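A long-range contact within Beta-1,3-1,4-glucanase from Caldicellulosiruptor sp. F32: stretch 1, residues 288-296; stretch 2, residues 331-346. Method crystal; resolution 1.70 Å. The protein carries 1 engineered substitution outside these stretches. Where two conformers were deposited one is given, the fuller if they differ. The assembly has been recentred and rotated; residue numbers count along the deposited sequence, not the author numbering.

Stretch 1, residues 288-296: GSVSEWSVN
Stretch 2 331-346: DKNGNLQSRVEFAAYY

How do the two backbones run past each other? Residues 288-296 form an irregular but largely extended segment: V290 (phi/psi -125/151), E292 (-107/142), W293 (-144/128) and S294 (-127/134) are stretched out, while S291 (-113/-5) and V295 (-66/-15) bend the chain. Stretch 2 begins as a loop, turns through N333 (54/41) and G334 (85/32), and from L336 continues as a regular helix with N335 at its N-cap position. Both chains advance in the same sense, as the nearest CA pairs show: S291 CA lies 5.9 Å from K332 CA, W293 CA 4.7 Å from S338 CA, and V295 CA 6.0 Å from E341 CA. The contact buries 595 Å², both sides summed.

Which hydrogen bonds hold this register? Side chains of stretch 2 make all five direct hydrogen bonds to stretch 1, four of them to its backbone N or O atoms and one to S289 OG. K332, nearly straight (m, t, t, t), brings its ammonium to S289 and V290, where K332 NZ donates to S289 OG at 2.8 Å and to V290 O at 3.1 Å; the S289 side chain is t. N335 (chi1 p, chi2 -25°) donates from ND2 to S291 O at 3.0 Å, while its OD1 accepts from K332 N at 2.9 Å, so one amide side chain braces its own loop and grips the other stretch. Farther along, W293 N donates to S338 OG at 3.0 Å, with S338 in rotamer m, and V295 N donates to E341 OE1 at 2.9 Å, almost linearly at 171°. E341 (m, t, 35°) is itself steadied by Q337 NE2, which donates to E341 OE2 at 2.9 Å.

What does the W293 side chain do against the helix? With chi1 t (-167°) and chi2 99°, its indole lies against the helix surface, and W293 loses 134 Å² to the other stretch. F342 CA sits over one face, 3.7 Å from the centroid of the W293 six-membered ring and 16° off its normal, a CH-pi contact. The F342 ring (t, 85°) turns its edge toward the indole face: its centroid is 5.4 Å from that of the W293 five-membered ring, with planes at 85°. Y345 (t, 88°) meets the indole obliquely, with planes at 49°, and Y345 CB lies 3.4 Å from W293 CH2. V295, chi1 p, extends the apolar contact by placing V295 CG2 4.1 Å from Y345 CD1.

How does water complete the polar side? Water 1 donates to W293 O at 2.8 Å and, weakly, to E341 OE2 at 3.3 Å, linking a backbone carbonyl to the carboxylate. Water 2 donates to E341 OE1 at 2.7 Å and hydrogen-bonds S294 OG at 2.8 Å. That serine, chi1 t, points its CA-to-CB bond away from the helix. S294 OG lies 4.1 Å from E341 OE1, and water 2 bridges the two; S294 OG also accepts from N296 N at 3.0 Å, bracing the bend at V295.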

# COMPACT_ATOMS: atom_id res chain seq x y z
N GLY A 288 -4.33 -25.81 4.56
CA GLY A 288 -3.52 -25.23 3.51
C GLY A 288 -2.49 -24.23 4.00
O GLY A 288 -1.51 -23.97 3.30
N SER A 289 -2.69 -23.67 5.18
CA SER A 289 -1.69 -22.77 5.74
C SER A 289 -0.39 -23.52 5.96
O SER A 289 -0.38 -24.70 6.34
CB SER A 289 -2.19 -22.21 7.06
OG SER A 289 -1.20 -21.43 7.69
N VAL A 290 0.72 -22.81 5.76
CA VAL A 290 2.03 -23.28 6.19
C VAL A 290 2.65 -22.21 7.08
O VAL A 290 2.39 -21.01 6.95
CB VAL A 290 2.94 -23.63 5.00
CG1 VAL A 290 2.28 -24.69 4.11
CG2 VAL A 290 3.30 -22.44 4.22
N SER A 291 3.49 -22.66 8.00
CA SER A 291 4.16 -21.77 8.93
C SER A 291 5.67 -21.71 8.72
O SER A 291 6.34 -20.93 9.40
CB SER A 291 3.89 -22.21 10.37
OG SER A 291 4.44 -23.49 10.61
N GLU A 292 6.20 -22.52 7.81
CA GLU A 292 7.63 -22.55 7.53
C GLU A 292 7.92 -21.89 6.20
O GLU A 292 7.19 -22.07 5.23
CB GLU A 292 8.15 -24.00 7.49
CG GLU A 292 8.04 -24.71 8.80
CD GLU A 292 8.52 -26.15 8.72
OE1 GLU A 292 8.83 -26.61 7.59
OE2 GLU A 292 8.59 -26.82 9.77
N TRP A 293 9.03 -21.17 6.15
CA TRP A 293 9.53 -20.52 4.94
C TRP A 293 11.05 -20.63 5.02
O TRP A 293 11.62 -20.31 6.06
CB TRP A 293 9.08 -19.06 4.84
CG TRP A 293 9.30 -18.46 3.49
CD1 TRP A 293 8.37 -18.33 2.50
CD2 TRP A 293 10.53 -17.94 2.96
NE1 TRP A 293 8.94 -17.74 1.39
CE2 TRP A 293 10.27 -17.50 1.64
CE3 TRP A 293 11.83 -17.81 3.47
CZ2 TRP A 293 11.27 -16.97 0.82
CZ3 TRP A 293 12.81 -17.28 2.66
CH2 TRP A 293 12.53 -16.86 1.36
N SER A 294 11.68 -21.13 3.97
CA SER A 294 13.12 -21.33 3.99
C SER A 294 13.79 -20.67 2.79
O SER A 294 13.36 -20.87 1.66
CB SER A 294 13.46 -22.82 3.98
OG SER A 294 14.85 -23.02 3.77
N VAL A 295 14.88 -19.95 3.05
CA VAL A 295 15.64 -19.34 1.98
C VAL A 295 16.30 -20.38 1.09
O VAL A 295 16.71 -20.05 -0.03
CB VAL A 295 16.67 -18.37 2.60
CG1 VAL A 295 17.81 -19.12 3.26
CG2 VAL A 295 17.17 -17.41 1.56
N ASN A 296 16.36 -21.65 1.52
CA ASN A 296 16.97 -22.73 0.76
C ASN A 296 15.95 -23.58 0.03
O ASN A 296 16.30 -24.65 -0.48
CB ASN A 296 17.80 -23.61 1.69
CG ASN A 296 18.90 -22.84 2.40
OD1 ASN A 296 19.05 -22.92 3.62
ND2 ASN A 296 19.67 -22.06 1.65
N ASP A 331 2.35 -13.57 12.07
CA ASP A 331 2.87 -14.54 13.01
C ASP A 331 2.00 -15.79 13.02
O ASP A 331 0.77 -15.71 13.06
CB ASP A 331 2.96 -13.94 14.40
CG ASP A 331 3.39 -14.95 15.45
OD1 ASP A 331 4.43 -15.61 15.28
OD2 ASP A 331 2.65 -15.10 16.43
N LYS A 332 2.65 -16.95 12.99
CA LYS A 332 1.96 -18.25 13.10
C LYS A 332 2.65 -19.02 14.20
O LYS A 332 3.61 -19.75 13.97
CB LYS A 332 1.98 -19.02 11.79
CG LYS A 332 1.24 -18.24 10.73
CD LYS A 332 1.15 -18.97 9.38
CE LYS A 332 0.19 -18.27 8.48
NZ LYS A 332 0.03 -18.98 7.18
N ASN A 333 2.15 -18.84 15.40
CA ASN A 333 2.61 -19.61 16.55
C ASN A 333 4.12 -19.51 16.73
O ASN A 333 4.80 -20.49 17.04
CB ASN A 333 2.20 -21.06 16.42
CG ASN A 333 0.69 -21.21 16.21
OD1 ASN A 333 0.26 -21.66 15.16
ND2 ASN A 333 -0.10 -20.82 17.21
N GLY A 334 4.67 -18.31 16.53
CA GLY A 334 6.06 -18.08 16.88
C GLY A 334 7.09 -18.45 15.84
O GLY A 334 8.23 -18.80 16.20
N ASN A 335 6.74 -18.32 14.56
CA ASN A 335 7.59 -18.77 13.45
C ASN A 335 8.57 -17.68 13.03
O ASN A 335 8.66 -17.29 11.87
CB ASN A 335 6.71 -19.22 12.28
CG ASN A 335 5.86 -18.12 11.69
OD1 ASN A 335 5.52 -17.13 12.35
ND2 ASN A 335 5.47 -18.30 10.43
N LEU A 336 9.38 -17.24 14.01
CA LEU A 336 10.20 -16.05 13.80
C LEU A 336 11.27 -16.31 12.75
O LEU A 336 11.47 -15.48 11.85
CB LEU A 336 10.84 -15.63 15.11
CG LEU A 336 11.76 -14.41 15.03
CD1 LEU A 336 10.99 -13.18 14.52
CD2 LEU A 336 12.38 -14.14 16.40
N GLN A 337 12.01 -17.41 12.87
CA GLN A 337 13.10 -17.66 11.93
C GLN A 337 12.59 -17.66 10.49
O GLN A 337 13.22 -17.10 9.59
CB GLN A 337 13.79 -18.98 12.26
CG GLN A 337 14.92 -19.30 11.31
CD GLN A 337 16.06 -18.30 11.42
OE1 GLN A 337 16.46 -17.89 12.53
NE2 GLN A 337 16.61 -17.92 10.27
N SER A 338 11.43 -18.30 10.25
CA SER A 338 10.86 -18.29 8.91
C SER A 338 10.51 -16.87 8.45
O SER A 338 10.74 -16.51 7.29
CB SER A 338 9.60 -19.15 8.84
OG SER A 338 9.89 -20.53 8.93
N ARG A 339 9.90 -16.08 9.33
CA ARG A 339 9.50 -14.73 8.93
C ARG A 339 10.72 -13.83 8.71
O ARG A 339 10.69 -12.96 7.83
CB ARG A 339 8.55 -14.15 9.95
CG ARG A 339 7.24 -14.88 10.02
CD ARG A 339 6.13 -14.01 10.54
NE ARG A 339 6.37 -13.65 11.94
CZ ARG A 339 5.96 -12.53 12.54
NH1 ARG A 339 5.30 -11.57 11.89
NH2 ARG A 339 6.23 -12.37 13.82
N VAL A 340 11.80 -14.06 9.46
CA VAL A 340 13.07 -13.34 9.25
C VAL A 340 13.66 -13.67 7.87
O VAL A 340 14.06 -12.78 7.10
CB VAL A 340 14.04 -13.68 10.39
CG1 VAL A 340 15.48 -13.26 10.07
CG2 VAL A 340 13.59 -13.04 11.70
N GLU A 341 13.73 -14.96 7.53
CA GLU A 341 14.27 -15.33 6.22
C GLU A 341 13.39 -14.79 5.10
O GLU A 341 13.91 -14.26 4.10
CB GLU A 341 14.41 -16.84 6.12
CG GLU A 341 15.51 -17.41 7.01
CD GLU A 341 15.65 -18.93 6.94
OE1 GLU A 341 15.45 -19.53 5.86
OE2 GLU A 341 15.96 -19.54 8.00
N PHE A 342 12.07 -14.93 5.24
CA PHE A 342 11.12 -14.36 4.28
C PHE A 342 11.36 -12.88 4.06
O PHE A 342 11.39 -12.40 2.92
CB PHE A 342 9.69 -14.59 4.80
CG PHE A 342 8.63 -13.78 4.10
CD1 PHE A 342 8.05 -14.22 2.93
CD2 PHE A 342 8.19 -12.58 4.65
CE1 PHE A 342 7.06 -13.46 2.30
CE2 PHE A 342 7.21 -11.82 4.03
CZ PHE A 342 6.64 -12.26 2.87
N ALA A 343 11.49 -12.12 5.15
CA ALA A 343 11.54 -10.67 5.02
C ALA A 343 12.81 -10.22 4.34
O ALA A 343 12.78 -9.33 3.47
CB ALA A 343 11.41 -10.00 6.39
N ALA A 344 13.94 -10.84 4.69
CA ALA A 344 15.19 -10.52 4.03
C ALA A 344 15.10 -10.86 2.55
O ALA A 344 15.53 -10.08 1.69
CB ALA A 344 16.34 -11.28 4.69
N TYR A 345 14.60 -12.05 2.23
CA TYR A 345 14.56 -12.48 0.84
C TYR A 345 13.65 -11.59 0.02
O TYR A 345 14.01 -11.16 -1.09
CB TYR A 345 14.11 -13.94 0.74
CG TYR A 345 14.17 -14.45 -0.68
CD1 TYR A 345 15.34 -15.01 -1.17
CD2 TYR A 345 13.07 -14.37 -1.52
CE1 TYR A 345 15.42 -15.48 -2.47
CE2 TYR A 345 13.14 -14.85 -2.84
CZ TYR A 345 14.31 -15.38 -3.30
OH TYR A 345 14.40 -15.85 -4.59
N TYR A 346 12.44 -11.31 0.54
CA TYR A 346 11.46 -10.52 -0.19
C TYR A 346 12.02 -9.14 -0.52
O TYR A 346 11.95 -8.69 -1.67
CB TYR A 346 10.19 -10.43 0.63
CG TYR A 346 8.97 -9.92 -0.08
CD1 TYR A 346 8.86 -8.57 -0.41
CD2 TYR A 346 7.90 -10.75 -0.35
CE1 TYR A 346 7.71 -8.09 -1.04
CE2 TYR A 346 6.76 -10.27 -0.99
CZ TYR A 346 6.68 -8.94 -1.32
OH TYR A 346 5.54 -8.46 -1.92
O HOH W 1 13.20 -21.29 8.17
O HOH W 2 16.29 -22.13 6.00